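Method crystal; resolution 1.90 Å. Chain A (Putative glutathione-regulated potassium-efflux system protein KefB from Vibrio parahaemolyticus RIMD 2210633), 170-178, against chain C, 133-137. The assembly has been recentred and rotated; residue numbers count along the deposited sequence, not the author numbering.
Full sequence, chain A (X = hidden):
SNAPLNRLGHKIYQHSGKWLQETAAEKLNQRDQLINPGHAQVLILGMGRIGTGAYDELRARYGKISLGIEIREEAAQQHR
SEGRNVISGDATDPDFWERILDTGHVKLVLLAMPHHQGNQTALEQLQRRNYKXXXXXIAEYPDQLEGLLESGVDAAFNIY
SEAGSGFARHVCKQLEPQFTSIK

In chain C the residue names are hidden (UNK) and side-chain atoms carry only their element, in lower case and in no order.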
ATOM      1  N   HIS A 170       7.086   2.051   7.353  1.00 27.34           N
ATOM      2  CA  HIS A 170       7.194   3.420   7.729  1.00 28.70           C
ATOM      3  C   HIS A 170       6.950   3.736   9.192  1.00 28.70           C
ATOM      4  O   HIS A 170       7.558   4.607   9.723  1.00 28.05           O
ATOM      5  CB  HIS A 170       6.397   4.302   6.809  1.00 27.98           C
ATOM      6  CG  HIS A 170       6.867   4.257   5.388  1.00 31.32           C
ATOM      7  ND1 HIS A 170       6.015   4.093   4.327  1.00 31.33           N
ATOM      8  CD2 HIS A 170       8.106   4.346   4.859  1.00 33.02           C
ATOM      9  CE1 HIS A 170       6.705   4.095   3.208  1.00 33.43           C
ATOM     10  NE2 HIS A 170       7.973   4.254   3.503  1.00 34.26           N
ATOM     11  N   VAL A 171       6.061   2.991   9.815  1.00 28.50           N
ATOM     12  CA  VAL A 171       5.823   3.141  11.255  1.00 27.77           C
ATOM     13  C   VAL A 171       7.123   2.800  11.976  1.00 28.54           C
ATOM     14  O   VAL A 171       7.544   3.537  12.853  1.00 29.56           O
ATOM     15  CB  VAL A 171       4.665   2.234  11.767  1.00 28.04           C
ATOM     16  CG1 VAL A 171       4.534   2.234  13.287  1.00 27.31           C
ATOM     17  CG2 VAL A 171       3.356   2.678  11.175  1.00 27.01           C
ATOM     18  N   CYS A 172       7.768   1.704  11.613  1.00 28.24           N
ATOM     19  CA  CYS A 172       8.968   1.329  12.325  1.00 31.34           C
ATOM     20  C   CYS A 172      10.035   2.390  12.117  1.00 32.70           C
ATOM     21  O   CYS A 172      10.719   2.801  13.072  1.00 32.86           O
ATOM     22  CB  CYS A 172       9.447  -0.066  11.917  1.00 31.12           C
ATOM     23  SG  CYS A 172       8.305  -1.298  12.446  1.00 36.60           S
ATOM     24  N   LYS A 173      10.140   2.884  10.886  1.00 33.14           N
ATOM     25  CA  LYS A 173      11.167   3.868  10.604  1.00 35.57           C
ATOM     26  C   LYS A 173      10.913   5.203  11.312  1.00 34.15           C
ATOM     27  O   LYS A 173      11.838   5.792  11.845  1.00 34.57           O
ATOM     28  CB  LYS A 173      11.341   4.045   9.098  1.00 35.62           C
ATOM     29  CG  LYS A 173      11.794   2.753   8.380  1.00 39.49           C
ATOM     30  CD  LYS A 173      11.853   2.960   6.865  1.00 40.00           C
ATOM     31  CE  LYS A 173      13.097   2.362   6.232  1.00 45.02           C
ATOM     32  NZ  LYS A 173      14.027   3.449   5.725  1.00 46.64           N
ATOM     33  N   GLN A 174       9.670   5.679  11.294  1.00 33.54           N
ATOM     34  CA  GLN A 174       9.323   6.918  11.977  1.00 33.43           C
ATOM     35  C   GLN A 174       9.477   6.724  13.476  1.00 33.47           C
ATOM     36  O   GLN A 174      10.287   7.403  14.114  1.00 32.43           O
ATOM     37  CB  GLN A 174       7.883   7.374  11.661  1.00 33.22           C
ATOM     38  CG  GLN A 174       7.498   8.703  12.353  1.00 33.67           C
ATOM     39  CD  GLN A 174       6.153   9.267  11.911  1.00 33.91           C
ATOM     40  OE1 GLN A 174       5.501   9.993  12.656  1.00 34.74           O
ATOM     41  NE2 GLN A 174       5.733   8.926  10.703  1.00 32.59           N
ATOM     42  N   LEU A 175       8.727   5.759  14.014  1.00 33.04           N
ATOM     43  CA  LEU A 175       8.540   5.628  15.456  1.00 33.86           C
ATOM     44  C   LEU A 175       9.669   4.911  16.208  1.00 34.46           C
ATOM     45  O   LEU A 175       9.801   5.085  17.421  1.00 35.25           O
ATOM     46  CB  LEU A 175       7.166   5.018  15.774  1.00 32.97           C
ATOM     47  CG  LEU A 175       5.935   5.826  15.310  1.00 33.51           C
ATOM     48  CD1 LEU A 175       4.660   5.204  15.867  1.00 32.79           C
ATOM     49  CD2 LEU A 175       6.005   7.351  15.603  1.00 31.20           C
ATOM     50  N   GLU A 176      10.482   4.133  15.498  1.00 35.22           N
ATOM     51  CA  GLU A 176      11.576   3.341  16.099  1.00 37.36           C
ATOM     52  C   GLU A 176      11.122   2.685  17.420  1.00 36.44           C
ATOM     53  O   GLU A 176      11.669   2.987  18.496  1.00 35.24           O
ATOM     54  CB  GLU A 176      12.835   4.201  16.350  1.00 37.32           C
ATOM     55  CG  GLU A 176      13.328   4.997  15.134  1.00 40.31           C
ATOM     56  CD  GLU A 176      14.426   5.987  15.477  1.00 42.10           C
ATOM     57  OE1 GLU A 176      15.513   5.546  15.920  1.00 45.27           O
ATOM     58  OE2 GLU A 176      14.195   7.217  15.315  1.00 49.90           O
ATOM     59  N   PRO A 177      10.093   1.821  17.350  1.00 36.15           N
ATOM     60  CA  PRO A 177       9.672   1.134  18.565  1.00 36.11           C
ATOM     61  C   PRO A 177      10.780   0.188  19.060  1.00 37.55           C
ATOM     62  O   PRO A 177      11.544  -0.365  18.247  1.00 36.99           O
ATOM     63  CB  PRO A 177       8.408   0.391  18.118  1.00 36.20           C
ATOM     64  CG  PRO A 177       8.600   0.218  16.611  1.00 36.33           C
ATOM     65  CD  PRO A 177       9.295   1.433  16.167  1.00 35.40           C
ATOM     66  N   GLN A 178      10.871   0.025  20.376  1.00 37.35           N
ATOM     67  CA  GLN A 178      11.892  -0.828  20.958  1.00 39.70           C
ATOM     68  C   GLN A 178      11.311  -2.192  21.325  1.00 39.16           C
ATOM     69  O   GLN A 178      10.793  -2.364  22.404  1.00 40.20           O
ATOM     70  CB  GLN A 178      12.522  -0.148  22.179  1.00 39.36           C
ATOM     71  CG  GLN A 178      13.352   1.116  21.825  1.00 43.14           C
ATOM     72  CD  GLN A 178      14.478   1.395  22.819  1.00 46.26           C
ATOM     73  OE1 GLN A 178      15.404   2.149  22.519  1.00 50.55           O
ATOM     74  NE2 GLN A 178      14.405   0.777  24.005  1.00 48.39           N
TER
ATOM     75  N   UNK C 133       1.801   2.898  25.442  1.00 35.35           N
ATOM     76  CA  UNK C 133       2.600   2.650  24.233  1.00 31.70           C
ATOM     77  C   UNK C 133       2.282   3.556  23.057  1.00 30.76           C
ATOM     78  O   UNK C 133       1.651   4.610  23.209  1.00 29.15           O
ATOM     79  N   UNK C 134       2.700   3.132  21.877  1.00 28.65           N
ATOM     80  CA  UNK C 134       2.508   3.913  20.663  1.00 28.91           C
ATOM     81  C   UNK C 134       1.325   3.411  19.849  1.00 26.87           C
ATOM     82  O   UNK C 134       0.884   2.273  19.991  1.00 26.59           O
ATOM     83  c   UNK C 134       6.235   4.551  19.771  1.00 34.80           C
ATOM     84  c   UNK C 134       4.953   4.656  20.549  1.00 33.40           C
ATOM     85  n   UNK C 134       6.840   5.688  19.465  1.00 37.24           N
ATOM     86  o   UNK C 134       6.648   3.465  19.408  1.00 38.38           O
ATOM     87  c   UNK C 134       3.792   3.920  19.834  1.00 28.56           C
ATOM     88  N   UNK C 135       0.781   4.294  19.025  1.00 26.96           N
ATOM     89  CA  UNK C 135      -0.349   3.968  18.202  1.00 25.21           C
ATOM     90  C   UNK C 135      -0.079   4.521  16.815  1.00 24.04           C
ATOM     91  O   UNK C 135       0.368   5.674  16.683  1.00 23.80           O
ATOM     92  c   UNK C 135      -1.653   4.616  18.745  1.00 25.72           C
ATOM     93  c   UNK C 135      -2.855   4.200  17.892  1.00 23.78           C
ATOM     94  c   UNK C 135      -2.921   5.093  20.927  1.00 26.82           C
ATOM     95  c   UNK C 135      -1.880   4.237  20.224  1.00 26.88           C
ATOM     96  N   UNK C 136      -0.340   3.717  15.792  1.00 21.85           N
ATOM     97  CA  UNK C 136      -0.290   4.215  14.402  1.00 22.51           C
ATOM     98  C   UNK C 136      -1.523   3.748  13.637  1.00 21.73           C
ATOM     99  O   UNK C 136      -2.097   2.705  13.948  1.00 20.56           O
ATOM    100  c   UNK C 136       1.003   3.749  13.706  1.00 21.69           C
ATOM    101  N   UNK C 137      -1.948   4.537  12.658  1.00 21.49           N
ATOM    102  CA  UNK C 137      -3.177   4.260  11.927  1.00 21.52           C
ATOM    103  C   UNK C 137      -2.973   4.420  10.444  1.00 20.55           C
ATOM    104  O   UNK C 137      -2.156   5.250   9.996  1.00 21.02           O
ATOM    105  c   UNK C 137      -4.282   5.196  12.379  1.00 20.45           C
TER

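Position 133 of chain C has backbone atoms alone, with no side-chain atom beyond CA, and nothing of the chain A stretch lies close to it. A residue without a CB is glycine, so this is Gly C133. It precedes the strand, where this contact makes no demand on a side chain.

Position 134 opens the strand. Its side chain has five atoms: an unbranched run of three carbons, the third carrying one oxygen and one nitrogen. A planar end of this kind on two methylene carbons is a glutamine amide, and the residue is Gln C134. Its CA-to-CB bond points toward chain A, and the extended chi2 (t) carries the amide to the end of the helix. There NE2 lies 3.6 Å from Leu A175 O and 3.8 Å from Leu A175 CB, while OE1 lies 3.8 Å from Pro A177 CB. None of these approaches is a hydrogen bond; the amide packs against the turn by van der Waals contact. Glutamine suits the place because it is long enough to reach the turn and its polar end tolerates a partly exposed site.

Position 135 has four side-chain carbons, forked at the first, with one arm two carbons long. That is the beta-branched pattern of isoleucine, Ile C135. Its CA-to-CB bond points away from chain A, and its side chain stays clear of the chain A stretch; its backbone O lies 4.4 Å from Leu A175 CD1. A branched hydrocarbon fits both a strand and a buried site.

Position 136 carries a single carbon, pointed toward the helix: CB lies 3.6 Å from Val A171 CG2 and 4.5 Å from Leu A175 CD1. One carbon makes it alanine, Ala C136. Its single methyl packs against Val A171 without projecting further, and the CA atoms of Val A171 and Ala C136 are 7.0 Å apart.

Position 137 again has one carbon; its CA-to-CB bond points away from chain A, out of contact. It is Ala C137, whose small apolar methyl suits a buried site.

The contact follows the alternation of a strand: Gln C134 and Ala C136 face chain A, while Ile C135 and Ala C137 turn from it. On the helix, Val A171 and Leu A175 are four residues apart, about one turn, and so present their side chains on the same face. Glu A176, with positive phi, ends the helical run, and Pro A177 follows beside the glutamine amide. With no hydrogen bond across the stretches, the 226 Å² buried combines apolar packing of Val A171 and Leu A175 on Ala C136 with van der Waals contact of the Gln C134 amide at Leu A175 and Pro A177.

Chain C, residues 133-137: GQIAA
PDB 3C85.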